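Local coordinates for protein HpcE (Thermus thermophilus, PDB 1WZO) that probably isomerises 2-hydroxyhepta-2,4-diene-1,7-dioate in the breakdown of aromatic compounds, as a member of the fumarylacetoacetate hydrolase family, at residues 1-9 with 15-24. Numbering follows the deposited sequence.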
loop_
_atom_site.group_PDB
_atom_site.type_symbol
_atom_site.label_atom_id
_atom_site.label_comp_id
_atom_site.label_asym_id
_atom_site.label_seq_id
_atom_site.Cartn_x
_atom_site.Cartn_y
_atom_site.Cartn_z
ATOM N N MET B 1 18.284 -9.547 -15.973
ATOM C CA MET B 1 18.662 -8.136 -15.704
ATOM C C MET B 1 18.686 -7.839 -14.205
ATOM O O MET B 1 17.988 -8.484 -13.420
ATOM C CB MET B 1 17.686 -7.193 -16.413
ATOM C CG MET B 1 16.240 -7.354 -15.996
ATOM S SD MET B 1 15.111 -6.478 -17.108
ATOM C CE MET B 1 15.619 -4.813 -16.853
ATOM N N LYS B 2 19.510 -6.869 -13.821
ATOM C CA LYS B 2 19.642 -6.462 -12.427
ATOM C C LYS B 2 18.791 -5.226 -12.179
ATOM O O LYS B 2 19.173 -4.108 -12.537
ATOM C CB LYS B 2 21.108 -6.166 -12.097
ATOM C CG LYS B 2 22.014 -7.394 -12.121
ATOM C CD LYS B 2 23.465 -7.017 -11.875
ATOM C CE LYS B 2 24.366 -8.243 -11.824
ATOM N NZ LYS B 2 24.307 -9.034 -13.086
ATOM N N LEU B 3 17.622 -5.437 -11.589
ATOM C CA LEU B 3 16.711 -4.344 -11.292
ATOM C C LEU B 3 17.175 -3.620 -10.033
ATOM O O LEU B 3 17.703 -4.238 -9.106
ATOM C CB LEU B 3 15.288 -4.887 -11.110
ATOM C CG LEU B 3 14.790 -5.734 -12.287
ATOM C CD1 LEU B 3 13.354 -6.169 -12.053
ATOM C CD2 LEU B 3 14.901 -4.929 -13.572
ATOM N N ALA B 4 16.983 -2.305 -10.008
ATOM C CA ALA B 4 17.389 -1.498 -8.865
ATOM C C ALA B 4 16.470 -0.300 -8.689
ATOM O O ALA B 4 15.777 0.108 -9.625
ATOM C CB ALA B 4 18.822 -1.025 -9.052
ATOM N N ARG B 5 16.450 0.243 -7.476
ATOM C CA ARG B 5 15.649 1.420 -7.167
ATOM C C ARG B 5 16.590 2.422 -6.519
ATOM O O ARG B 5 17.435 2.054 -5.704
ATOM C CB ARG B 5 14.498 1.068 -6.216
ATOM C CG ARG B 5 13.405 0.250 -6.883
ATOM C CD ARG B 5 12.293 -0.155 -5.917
ATOM N NE ARG B 5 11.544 0.972 -5.361
ATOM C CZ ARG B 5 11.710 1.463 -4.133
ATOM N NH1 ARG B 5 12.609 0.938 -3.313
ATOM N NH2 ARG B 5 10.951 2.466 -3.711
ATOM N N PHE B 6 16.464 3.685 -6.898
ATOM C CA PHE B 6 17.333 4.707 -6.337
ATOM C C PHE B 6 16.643 6.058 -6.284
ATOM O O PHE B 6 15.655 6.292 -6.977
ATOM C CB PHE B 6 18.630 4.794 -7.149
ATOM C CG PHE B 6 18.416 5.097 -8.607
ATOM C CD1 PHE B 6 18.427 6.410 -9.071
ATOM C CD2 PHE B 6 18.192 4.065 -9.518
ATOM C CE1 PHE B 6 18.219 6.694 -10.425
ATOM C CE2 PHE B 6 17.983 4.336 -10.873
ATOM C CZ PHE B 6 17.997 5.654 -11.326
ATOM N N LEU B 7 17.164 6.940 -5.440
ATOM C CA LEU B 7 16.598 8.268 -5.274
ATOM C C LEU B 7 17.557 9.291 -5.880
ATOM O O LEU B 7 18.757 9.264 -5.613
ATOM C CB LEU B 7 16.385 8.540 -3.780
ATOM C CG LEU B 7 15.591 9.770 -3.335
ATOM C CD1 LEU B 7 14.187 9.738 -3.917
ATOM C CD2 LEU B 7 15.536 9.787 -1.813
ATOM N N ALA B 8 17.024 10.184 -6.704
ATOM C CA ALA B 8 17.842 11.208 -7.342
ATOM C C ALA B 8 17.023 12.469 -7.594
ATOM O O ALA B 8 15.949 12.419 -8.203
ATOM C CB ALA B 8 18.411 10.680 -8.655
ATOM N N LYS B 9 17.529 13.595 -7.100
ATOM C CA LYS B 9 16.868 14.886 -7.271
ATOM C C LYS B 9 15.403 14.891 -6.860
ATOM O O LYS B 9 14.563 15.514 -7.517
ATOM C CB LYS B 9 17.003 15.345 -8.722
ATOM C CG LYS B 9 18.449 15.581 -9.137
ATOM C CD LYS B 9 18.547 16.019 -10.588
ATOM C CE LYS B 9 19.998 16.215 -11.000
ATOM N NZ LYS B 9 20.098 16.631 -12.426
ATOM N N GLY B 15 15.060 1.468 -11.902
ATOM C CA GLY B 15 15.915 1.276 -13.055
ATOM C C GLY B 15 16.590 -0.068 -13.229
ATOM O O GLY B 15 16.247 -1.051 -12.572
ATOM N N VAL B 16 17.565 -0.094 -14.134
ATOM C CA VAL B 16 18.322 -1.299 -14.452
ATOM C C VAL B 16 19.813 -0.990 -14.387
ATOM O O VAL B 16 20.251 0.084 -14.798
ATOM C CB VAL B 16 17.991 -1.794 -15.874
ATOM C CG1 VAL B 16 18.615 -3.158 -16.113
ATOM C CG2 VAL B 16 16.488 -1.836 -16.067
ATOM N N TYR B 17 20.589 -1.940 -13.878
ATOM C CA TYR B 17 22.029 -1.764 -13.748
ATOM C C TYR B 17 22.761 -2.379 -14.934
ATOM O O TYR B 17 22.777 -3.600 -15.094
ATOM C CB TYR B 17 22.509 -2.421 -12.457
ATOM C CG TYR B 17 23.928 -2.086 -12.064
ATOM C CD1 TYR B 17 24.265 -0.809 -11.618
ATOM C CD2 TYR B 17 24.925 -3.059 -12.094
ATOM C CE1 TYR B 17 25.562 -0.510 -11.203
ATOM C CE2 TYR B 17 26.222 -2.774 -11.681
ATOM C CZ TYR B 17 26.534 -1.500 -11.235
ATOM O OH TYR B 17 27.810 -1.225 -10.799
ATOM N N ARG B 18 23.365 -1.526 -15.759
ATOM C CA ARG B 18 24.112 -1.968 -16.936
ATOM C C ARG B 18 25.443 -1.228 -17.024
ATOM O O ARG B 18 25.487 -0.005 -16.899
ATOM C CB ARG B 18 23.317 -1.693 -18.215
ATOM C CG ARG B 18 21.934 -2.314 -18.265
ATOM C CD ARG B 18 21.215 -1.906 -19.543
ATOM N NE ARG B 18 19.818 -2.330 -19.552
ATOM C CZ ARG B 18 18.946 -2.017 -20.504
ATOM N NH1 ARG B 18 19.324 -1.272 -21.537
ATOM N NH2 ARG B 18 17.691 -2.442 -20.422
ATOM N N GLU B 19 26.522 -1.971 -17.249
ATOM C CA GLU B 19 27.853 -1.378 -17.369
ATOM C C GLU B 19 28.161 -0.375 -16.265
ATOM O O GLU B 19 28.594 0.746 -16.541
ATOM C CB GLU B 19 28.014 -0.683 -18.725
ATOM C CG GLU B 19 27.991 -1.614 -19.927
ATOM C CD GLU B 19 26.733 -1.464 -20.761
ATOM O OE1 GLU B 19 26.630 -2.139 -21.809
ATOM O OE2 GLU B 19 25.850 -0.669 -20.370
ATOM N N GLY B 20 27.927 -0.773 -15.020
ATOM C CA GLY B 20 28.211 0.107 -13.901
ATOM C C GLY B 20 27.405 1.390 -13.858
ATOM O O GLY B 20 27.799 2.345 -13.194
ATOM N N LEU B 21 26.278 1.422 -14.560
ATOM C CA LEU B 21 25.431 2.608 -14.565
ATOM C C LEU B 21 23.968 2.258 -14.338
ATOM O O LEU B 21 23.523 1.158 -14.661
ATOM C CB LEU B 21 25.585 3.364 -15.888
ATOM C CG LEU B 21 26.973 3.957 -16.152
ATOM C CD1 LEU B 21 26.984 4.642 -17.509
ATOM C CD2 LEU B 21 27.333 4.948 -15.050
ATOM N N LEU B 22 23.226 3.204 -13.775
ATOM C CA LEU B 22 21.807 3.010 -13.506
ATOM C C LEU B 22 20.957 3.753 -14.528
ATOM O O LEU B 22 21.113 4.958 -14.715
ATOM C CB LEU B 22 21.460 3.511 -12.102
ATOM C CG LEU B 22 22.013 2.724 -10.914
ATOM C CD1 LEU B 22 21.842 3.541 -9.639
ATOM C CD2 LEU B 22 21.290 1.381 -10.810
ATOM N N LEU B 23 20.057 3.030 -15.184
ATOM C CA LEU B 23 19.176 3.630 -16.178
ATOM C C LEU B 23 17.764 3.705 -15.616
ATOM O O LEU B 23 17.240 2.707 -15.127
ATOM C CB LEU B 23 19.177 2.788 -17.457
ATOM C CG LEU B 23 20.549 2.520 -18.080
ATOM C CD1 LEU B 23 20.379 1.730 -19.368
ATOM C CD2 LEU B 23 21.253 3.839 -18.354
ATOM N N ASP B 24 17.145 4.878 -15.680
ATOM C CA ASP B 24 15.790 5.024 -15.166
ATOM C C ASP B 24 14.736 4.590 -16.176
ATOM O O ASP B 24 15.057 4.126 -17.272
ATOM C CB ASP B 24 15.521 6.470 -14.722
ATOM C CG ASP B 24 15.729 7.482 -15.836
ATOM O OD1 ASP B 24 15.497 7.142 -17.013
ATOM O OD2 ASP B 24 16.112 8.631 -15.524
HETATM O O HOH W 1 21.076 -5.701 -15.763
#
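Strands 2-8 and 11-18 form an antiparallel beta hairpin at the N-terminus, and strand 21-23, which returns through a type I' turn from Arg18 to Leu21, places Leu22 against Phe6 of the first strand. The centre of the contact lies about 19 Å from the centre of the chain, in this small N-terminal meander. Ala4 and Gly15 make the hydrogen-bonded pair: Ala4 N donates to Gly15 O at 2.9 Å, and Gly15 N returns a bond of 2.7 Å to Ala4 O. Past the non-hydrogen-bonded pair Leu3-Val16, Tyr17 N reaches Lys2 O at 2.9 Å, and a water then bridges Lys2 N and Tyr17 O, where the strands part. Glycine suits position 15 because a beta carbon there would press on the Phe6 ring. Phe6 CG sits between its backbone N and carbonyl carbon (chi1 58°), which swings the ring toward strand 21-23; His13 and His30 also meet this ring. Replacing Phe6 with an alanine would probably open a gap beneath Leu22 and leave its methyl without an aromatic face. Ala4 is small enough to let Leu22 CD2 approach its CB to 3.9 Å, while the other branch of this leucine, CD1, makes a CH-pi contact 4.1 Å from the Phe6 ring centroid, 27° off the normal.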